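Lysyl oxidase (Pichia pastoris, PDB 1W7C) probably oxidises primary amines, including the side-chain amine of lysine, using copper and a topaquinone cofactor built into its own chain. Local coordinates at residues L604-D609 with D640-V645; V496-G501 with L555-A560; E538-N543 with F633-S638. All coordinates share one frame; numbering follows the deposited sequence.

Interaction 1 of 3, residues L604-D609 with D640-V645; sequences LTKHKD and DGEDIV. With CA (calcium ion), chain D.
Thr605 and Val645 form a hydrogen-bonded antiparallel pair: Thr605 N reaches Val645 O at 2.9 Å, and Val645 N answers to Thr605 O at 2.8 Å. Past the non-hydrogen-bonded pair of Lys606 and Ile644, the nearly straight bond (176°) from His607 N to Asp643 O, 2.8 Å, carries the ladder just beyond the end of strand 602-606.

Among the side chains, His607 and Asp643 lie side by side and point the same way, with imidazole and carboxylate planes only 12° apart. His607 CB packs 3.5 Å from Asp643 CG. With His607 CG anti to its backbone N (chi1 -179°), the ring is carried alongside the Asp643 carboxylate, and its CD2 edge abuts Val645 CG2 at 3.7 Å. An alanine in place of His607 would probably open a gap beside Val645 CG2 where the ring edge lay and leave the flank of the Asp643 carboxylate less covered.

Residues 640-645 also bind a metal. Asp643 OD1 and Ile644 O bind calcium at 2.3 and 2.4 Å respectively. Aspartate suits the place because its other oxygen, OD2, forms a salt bridge with Lys65.

Strand 642-654 pairs with 602-606 and also with 488-498 and 504-518. Leu604 and Ile644 both pack on Ala507 of strand 504-518, while Val645 leans on Lys495 and Asp497 of 488-498; a G1 beta bulge at Gly641 and Glu642 faces Asn505.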
# COMPACT_ATOMS: atom_id res chain seq x y z
N LEU A 604 2.08 -14.99 -17.41
CA LEU A 604 1.97 -16.39 -16.95
C LEU A 604 2.56 -17.31 -17.98
O LEU A 604 2.20 -17.20 -19.17
CB LEU A 604 0.48 -16.73 -16.78
CG LEU A 604 -0.26 -15.87 -15.75
CD1 LEU A 604 -1.75 -16.18 -15.79
CD2 LEU A 604 0.24 -16.06 -14.34
N THR A 605 3.50 -18.17 -17.58
CA THR A 605 4.09 -19.12 -18.51
C THR A 605 4.11 -20.51 -17.94
O THR A 605 3.99 -20.73 -16.73
CB THR A 605 5.52 -18.73 -18.88
OG1 THR A 605 6.35 -18.83 -17.71
CG2 THR A 605 5.61 -17.28 -19.43
N LYS A 606 4.33 -21.49 -18.83
CA LYS A 606 4.58 -22.86 -18.43
C LYS A 606 6.00 -22.96 -17.91
O LYS A 606 6.95 -22.59 -18.58
CB LYS A 606 4.32 -23.79 -19.62
CG LYS A 606 4.71 -25.22 -19.42
CD LYS A 606 4.51 -26.02 -20.74
CE LYS A 606 4.95 -27.41 -20.67
NZ LYS A 606 4.56 -28.07 -21.91
N HIS A 607 6.15 -23.54 -16.73
CA HIS A 607 7.46 -23.70 -16.12
C HIS A 607 8.39 -24.50 -17.03
O HIS A 607 7.99 -25.55 -17.53
CB HIS A 607 7.39 -24.44 -14.80
CG HIS A 607 8.73 -24.59 -14.15
ND1 HIS A 607 9.60 -25.61 -14.46
CD2 HIS A 607 9.40 -23.75 -13.33
CE1 HIS A 607 10.74 -25.42 -13.82
NE2 HIS A 607 10.63 -24.31 -13.09
N LYS A 608 9.62 -24.03 -17.21
CA LYS A 608 10.66 -24.80 -17.90
C LYS A 608 12.00 -24.53 -17.23
O LYS A 608 12.32 -23.40 -16.87
CB LYS A 608 10.75 -24.41 -19.36
CG LYS A 608 9.52 -24.77 -20.20
CD LYS A 608 9.62 -24.39 -21.65
CE LYS A 608 8.37 -24.82 -22.40
NZ LYS A 608 8.33 -24.48 -23.83
N ASP A 609 12.82 -25.57 -17.10
CA ASP A 609 14.19 -25.40 -16.63
C ASP A 609 15.01 -24.53 -17.58
O ASP A 609 15.95 -23.87 -17.10
CB ASP A 609 14.86 -26.75 -16.47
CG ASP A 609 14.27 -27.56 -15.37
OD1 ASP A 609 13.94 -27.04 -14.28
OD2 ASP A 609 14.15 -28.79 -15.50
N ASP A 640 -3.59 -24.94 -18.99
CA ASP A 640 -4.81 -25.50 -18.43
C ASP A 640 -4.47 -26.85 -17.77
O ASP A 640 -4.63 -27.89 -18.36
CB ASP A 640 -5.84 -25.64 -19.57
CG ASP A 640 -7.23 -25.91 -19.09
OD1 ASP A 640 -7.42 -26.09 -17.89
OD2 ASP A 640 -8.21 -25.98 -19.85
N GLY A 641 -3.92 -26.80 -16.56
CA GLY A 641 -3.46 -27.99 -15.84
C GLY A 641 -1.98 -28.23 -16.14
O GLY A 641 -1.60 -29.20 -16.78
N GLU A 642 -1.17 -27.28 -15.72
CA GLU A 642 0.24 -27.25 -16.01
C GLU A 642 0.96 -26.59 -14.85
O GLU A 642 0.34 -25.92 -14.04
CB GLU A 642 0.51 -26.49 -17.31
CG GLU A 642 -0.07 -27.14 -18.56
CD GLU A 642 0.52 -28.49 -18.93
OE1 GLU A 642 1.64 -28.83 -18.53
OE2 GLU A 642 -0.16 -29.23 -19.66
N ASP A 643 2.28 -26.76 -14.80
CA ASP A 643 3.10 -26.01 -13.83
C ASP A 643 3.28 -24.60 -14.37
O ASP A 643 3.86 -24.41 -15.45
CB ASP A 643 4.43 -26.72 -13.68
CG ASP A 643 5.28 -26.13 -12.62
OD1 ASP A 643 4.94 -25.05 -12.09
OD2 ASP A 643 6.32 -26.74 -12.23
N ILE A 644 2.69 -23.64 -13.67
CA ILE A 644 2.65 -22.25 -14.08
C ILE A 644 3.66 -21.47 -13.25
O ILE A 644 3.89 -21.74 -12.05
CB ILE A 644 1.21 -21.69 -13.87
CG1 ILE A 644 0.22 -22.47 -14.74
CG2 ILE A 644 1.15 -20.19 -14.18
CD1 ILE A 644 -1.23 -22.14 -14.50
N VAL A 645 4.26 -20.49 -13.91
CA VAL A 645 5.09 -19.48 -13.26
C VAL A 645 4.46 -18.10 -13.58
O VAL A 645 4.07 -17.84 -14.72
CB VAL A 645 6.54 -19.48 -13.84
CG1 VAL A 645 7.39 -18.39 -13.23
CG2 VAL A 645 7.16 -20.84 -13.69
CA CA D . 4.40 -23.44 -10.50
O HOH W 1 3.39 -30.49 -19.73
O HOH W 2 2.18 -24.37 -10.80

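Interaction 2 of 3, residues V496-G501 with L555-A560; sequences VDLDVG and LLIESA. With CA (calcium ion), chain D.
Leu498 and Val500, from the segment that wraps a calcium ion at the end of strand 488-498, turn toward Ile557 of strand 553-559 in the copper amine oxidase enzyme domain. The contact is buried and mainly apolar. Ile557 serves both partners because its beta carbon is branched: CG1 touches Leu498 CD1 at 3.8 Å, whereas CG2, anti to the backbone N, touches Val500 CG2 at 3.9 Å. That valine methyl also rests 3.6 Å from Ile557 O, lying over the backbone as well as the side chain.

Farther along, the backbone carbonyls of Val500 and Gly501 meet the Ser559 side chain. Val500 O stands 3.3 Å from Ser559 CB. Ser559 OG comes within 3.1 Å of Gly501 O in the conformer described, though Glu562 is its stronger partner. Glycine suits position 501, where phi is positive (56°).

While Leu498 and Val500 face Ile557, the aspartates between and before them serve the metal. Asp497 OD1 and Asp499 OD1 each bind calcium at 2.3 Å, and Leu498 contributes its carbonyl O at 2.4 Å. Lys65 forms salt bridges with OD2 of both aspartates, which probably offsets some of the negative charge gathered here. Leu498 packs further on Ile574 and Val332, and Val500 on Tyr680. Asp643, Ile644 and a water complete the six oxygen ligands, making a calcium site at a strand end, built from Asp-Leu-Asp and a neighbouring strand, consistent with those of other copper amine oxidases.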
# COMPACT_ATOMS: atom_id res chain seq x y z
N VAL A 496 7.69 -15.76 -9.71
CA VAL A 496 6.86 -16.23 -8.63
C VAL A 496 6.32 -17.60 -9.06
O VAL A 496 5.27 -17.72 -9.71
CB VAL A 496 5.69 -15.24 -8.34
CG1 VAL A 496 4.87 -15.69 -7.15
CG2 VAL A 496 6.19 -13.81 -8.11
N ASP A 497 7.06 -18.64 -8.71
CA ASP A 497 6.70 -19.99 -9.12
C ASP A 497 5.83 -20.60 -8.02
O ASP A 497 6.23 -21.47 -7.25
CB ASP A 497 7.94 -20.80 -9.42
CG ASP A 497 7.64 -22.18 -9.89
OD1 ASP A 497 6.44 -22.48 -10.21
OD2 ASP A 497 8.59 -23.02 -9.98
N LEU A 498 4.58 -20.15 -8.01
CA LEU A 498 3.53 -20.70 -7.16
C LEU A 498 3.29 -22.13 -7.61
O LEU A 498 3.17 -22.37 -8.82
CB LEU A 498 2.23 -19.86 -7.30
CG LEU A 498 2.19 -18.63 -6.39
CD1 LEU A 498 1.31 -17.54 -7.04
CD2 LEU A 498 1.67 -18.97 -5.03
N ASP A 499 3.11 -23.03 -6.66
CA ASP A 499 2.72 -24.42 -6.90
C ASP A 499 1.59 -24.68 -5.88
O ASP A 499 1.84 -25.15 -4.75
CB ASP A 499 3.88 -25.39 -6.61
CG ASP A 499 4.93 -25.46 -7.69
OD1 ASP A 499 4.77 -24.91 -8.81
OD2 ASP A 499 5.99 -26.12 -7.41
N VAL A 500 0.39 -24.26 -6.21
CA VAL A 500 -0.71 -24.31 -5.27
C VAL A 500 -1.35 -25.69 -5.26
O VAL A 500 -1.92 -26.12 -6.26
CB VAL A 500 -1.77 -23.23 -5.59
CG1 VAL A 500 -2.84 -23.24 -4.54
CG2 VAL A 500 -1.10 -21.88 -5.66
N GLY A 501 -1.23 -26.38 -4.15
CA GLY A 501 -1.76 -27.73 -4.08
C GLY A 501 -1.17 -28.60 -5.16
O GLY A 501 -1.93 -29.23 -5.93
N LEU A 555 -7.20 -12.20 -9.64
CA LEU A 555 -6.32 -13.16 -10.35
C LEU A 555 -5.89 -14.27 -9.39
O LEU A 555 -5.33 -14.02 -8.32
CB LEU A 555 -5.07 -12.49 -10.88
CG LEU A 555 -4.06 -13.38 -11.61
CD1 LEU A 555 -4.61 -13.95 -12.84
CD2 LEU A 555 -2.79 -12.59 -11.91
N LEU A 556 -6.11 -15.51 -9.82
CA LEU A 556 -5.81 -16.69 -9.04
C LEU A 556 -4.86 -17.64 -9.74
O LEU A 556 -4.97 -17.86 -10.95
CB LEU A 556 -7.09 -17.48 -8.70
CG LEU A 556 -8.23 -16.78 -7.98
CD1 LEU A 556 -9.41 -17.71 -7.82
CD2 LEU A 556 -7.77 -16.17 -6.66
N ILE A 557 -4.00 -18.28 -8.94
CA ILE A 557 -3.40 -19.53 -9.29
C ILE A 557 -4.09 -20.61 -8.47
O ILE A 557 -4.04 -20.61 -7.25
CB ILE A 557 -1.89 -19.53 -9.06
CG1 ILE A 557 -1.20 -18.37 -9.80
CG2 ILE A 557 -1.29 -20.90 -9.44
CD1 ILE A 557 -1.35 -18.32 -11.28
N GLU A 558 -4.76 -21.52 -9.19
CA GLU A 558 -5.55 -22.60 -8.59
C GLU A 558 -4.84 -23.94 -8.74
O GLU A 558 -4.18 -24.21 -9.74
CB GLU A 558 -6.89 -22.75 -9.35
CG GLU A 558 -7.79 -21.53 -9.34
CD GLU A 558 -9.08 -21.77 -10.10
OE1 GLU A 558 -9.27 -22.87 -10.73
OE2 GLU A 558 -9.94 -20.83 -10.15
N SER A 559 -5.02 -24.81 -7.75
CA SER A 559 -4.72 -26.22 -7.96
C SER A 559 -5.60 -26.73 -9.10
O SER A 559 -6.79 -26.44 -9.14
CB SER A 559 -5.04 -27.00 -6.72
OG SER A 559 -4.74 -28.37 -6.93
N ALA A 560 -5.05 -27.57 -9.98
CA ALA A 560 -5.85 -28.16 -11.05
C ALA A 560 -6.87 -29.16 -10.52
O ALA A 560 -7.97 -29.26 -11.08
CB ALA A 560 -4.98 -28.80 -12.11
CA CA D . 4.40 -23.44 -10.50
O HOH W 2 2.18 -24.37 -10.80

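Interaction 3 of 3, residues E538-N543 with F633-S638; sequences ENEDFN and FLDDES. Unlike the reference sequence in segment 538-543: Asn539 (reference Lys). With CA (calcium ion), chain E.
Glu540 joins Phe633, Asp635 and Glu637 around a calcium ion in a surface contact between two loops, one following strand 526-536 and the other preceding strand 642-654. The glutamate binds in bidentate fashion, OE1 and OE2 each 2.5 Å from the calcium. The second loop supplies Phe633 O and Asp635 OD2, both at 2.4 Å, and Glu637 OE1 at 2.3 Å; two waters bring the ligands to seven oxygens. Glutamate suits position 540 because its chain, extended beyond CG (chi2 172°), carries the carboxylate across to the facing loop.

That carboxylate is gripped by more than the metal. Asp635 N and Glu637 N both donate to Glu540 OE1 at 3.1 Å, reaching it from opposite faces of the carboxylate plane. The other oxygen, OE2, accepts from Lys606 N, so the group has little freedom to rotate. Glu540 N in turn gives a backbone bond to Glu637 O at 2.9 Å.

Before Glu540 in the sequence, Asn539 ND2 donates to Asp636 O at 3.0 Å; the acceptor lies in the amide plane, but the donor stands 43° above the carbonyl plane. After it, Phe542 packs on Leu634, ring CD1 to CB at 3.9 Å, their side chains crossing at about a right angle. The same ring makes a cation-pi contact with Arg599.

Glu540 OE1 and Asp635 OD2 come close together, two acidic oxygens united by a shared cation. Lys608, in a salt bridge with Glu637 OE2, probably relieves some of the remaining charge. Without calcium the three acidic side chains would be likely to repel one another, which implies that the ion helps to hold the loops together.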
# COMPACT_ATOMS: atom_id res chain seq x y z
N GLU A 538 -6.37 -20.02 -20.51
CA GLU A 538 -6.11 -21.34 -21.08
C GLU A 538 -4.72 -21.48 -21.69
O GLU A 538 -4.21 -22.58 -21.76
CB GLU A 538 -7.19 -21.69 -22.13
CG GLU A 538 -8.56 -21.81 -21.51
CD GLU A 538 -9.62 -22.34 -22.47
OE1 GLU A 538 -9.32 -22.56 -23.66
OE2 GLU A 538 -10.75 -22.54 -22.01
N ASN A 539 -4.14 -20.36 -22.16
CA ASN A 539 -2.92 -20.36 -22.96
C ASN A 539 -2.06 -19.20 -22.54
O ASN A 539 -2.58 -18.20 -22.07
CB ASN A 539 -3.20 -20.22 -24.48
CG ASN A 539 -3.88 -21.39 -25.05
OD1 ASN A 539 -5.08 -21.55 -24.88
ND2 ASN A 539 -3.12 -22.26 -25.75
N GLU A 540 -0.77 -19.31 -22.76
CA GLU A 540 0.13 -18.18 -22.59
C GLU A 540 -0.34 -17.06 -23.55
O GLU A 540 -0.59 -17.29 -24.73
CB GLU A 540 1.56 -18.59 -22.94
CG GLU A 540 2.14 -19.61 -22.02
CD GLU A 540 3.49 -20.16 -22.46
OE1 GLU A 540 3.73 -20.20 -23.70
OE2 GLU A 540 4.28 -20.54 -21.56
N ASP A 541 -0.40 -15.85 -23.00
CA ASP A 541 -0.86 -14.67 -23.75
C ASP A 541 0.36 -13.78 -24.01
O ASP A 541 1.01 -13.32 -23.08
CB ASP A 541 -1.95 -13.94 -22.95
CG ASP A 541 -2.63 -12.85 -23.73
OD1 ASP A 541 -2.08 -12.35 -24.76
OD2 ASP A 541 -3.77 -12.49 -23.40
N PHE A 542 0.69 -13.55 -25.27
CA PHE A 542 1.83 -12.72 -25.62
C PHE A 542 1.72 -11.31 -25.04
O PHE A 542 2.70 -10.68 -24.73
CB PHE A 542 1.97 -12.63 -27.14
CG PHE A 542 3.22 -11.94 -27.57
CD1 PHE A 542 4.42 -12.62 -27.62
CD2 PHE A 542 3.20 -10.59 -27.88
CE1 PHE A 542 5.57 -11.98 -27.97
CE2 PHE A 542 4.38 -9.93 -28.23
CZ PHE A 542 5.55 -10.62 -28.30
N ASN A 543 0.49 -10.81 -24.91
CA ASN A 543 0.22 -9.47 -24.40
C ASN A 543 0.45 -9.34 -22.90
O ASN A 543 0.47 -8.23 -22.36
CB ASN A 543 -1.22 -9.05 -24.71
CG ASN A 543 -1.48 -8.90 -26.17
OD1 ASN A 543 -0.57 -8.63 -26.95
ND2 ASN A 543 -2.72 -9.05 -26.56
N PHE A 633 9.62 -17.01 -24.26
CA PHE A 633 8.86 -17.86 -23.35
C PHE A 633 7.37 -17.94 -23.74
O PHE A 633 6.67 -18.85 -23.33
CB PHE A 633 8.84 -17.30 -21.92
CG PHE A 633 10.18 -17.17 -21.23
CD1 PHE A 633 11.38 -17.49 -21.86
CD2 PHE A 633 10.21 -16.71 -19.91
CE1 PHE A 633 12.60 -17.32 -21.13
CE2 PHE A 633 11.42 -16.55 -19.23
CZ PHE A 633 12.61 -16.90 -19.84
N LEU A 634 6.91 -16.97 -24.53
CA LEU A 634 5.51 -16.76 -24.83
C LEU A 634 5.19 -17.34 -26.18
O LEU A 634 5.30 -16.67 -27.21
CB LEU A 634 5.20 -15.25 -24.80
CG LEU A 634 5.49 -14.57 -23.47
CD1 LEU A 634 5.43 -13.05 -23.61
CD2 LEU A 634 4.54 -15.08 -22.38
N ASP A 635 4.80 -18.59 -26.17
CA ASP A 635 4.59 -19.36 -27.41
C ASP A 635 3.30 -20.16 -27.34
O ASP A 635 3.16 -21.23 -27.92
CB ASP A 635 5.83 -20.21 -27.76
CG ASP A 635 6.39 -20.98 -26.60
OD1 ASP A 635 7.56 -21.44 -26.71
OD2 ASP A 635 5.74 -21.17 -25.56
N ASP A 636 2.29 -19.55 -26.70
CA ASP A 636 0.90 -19.98 -26.77
C ASP A 636 0.69 -21.36 -26.17
O ASP A 636 -0.27 -22.05 -26.50
CB ASP A 636 0.40 -19.98 -28.22
CG ASP A 636 -1.08 -20.18 -28.33
OD1 ASP A 636 -1.82 -19.53 -27.52
OD2 ASP A 636 -1.58 -20.96 -29.25
N GLU A 637 1.52 -21.74 -25.23
CA GLU A 637 1.39 -23.06 -24.64
C GLU A 637 0.20 -23.11 -23.69
O GLU A 637 -0.16 -22.11 -23.08
CB GLU A 637 2.66 -23.50 -23.93
CG GLU A 637 3.80 -23.78 -24.89
CD GLU A 637 5.10 -24.14 -24.19
OE1 GLU A 637 5.52 -23.37 -23.31
OE2 GLU A 637 5.71 -25.17 -24.54
N SER A 638 -0.45 -24.25 -23.64
CA SER A 638 -1.54 -24.44 -22.70
C SER A 638 -1.07 -24.29 -21.26
O SER A 638 -0.03 -24.81 -20.87
CB SER A 638 -2.15 -25.83 -22.85
OG SER A 638 -3.19 -26.03 -21.90
CA CA E . 6.00 -21.10 -23.22
O HOH W 3 -5.09 -24.70 -23.52
O HOH W 4 2.04 -16.69 -26.05
O HOH W 5 -2.37 -16.86 -26.71
O HOH W 6 8.21 -21.62 -24.04
O HOH W 7 7.18 -21.58 -21.19

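Overall arrangement
Interactions 1 and 2 are buried, whereas interaction 3 lies at the surface, and all three belong to the enzyme domain. Residues 496-501 and 640-645 sit on neighbouring strands and complete one calcium site, so interactions 1 and 2 share an ion and a water. Interaction 1 is a strand ladder with both apolar and polar side chains; interaction 2 is apolar packing backed by the same metal. Interaction 3 has no regular strand, only an isolated backbone bridge, and relies on a second calcium and acidic side chains. It is joined to interaction 1 by Lys608 with Glu637 and by the backbone N of Lys606 with Glu540, while interactions 2 and 3 do not touch.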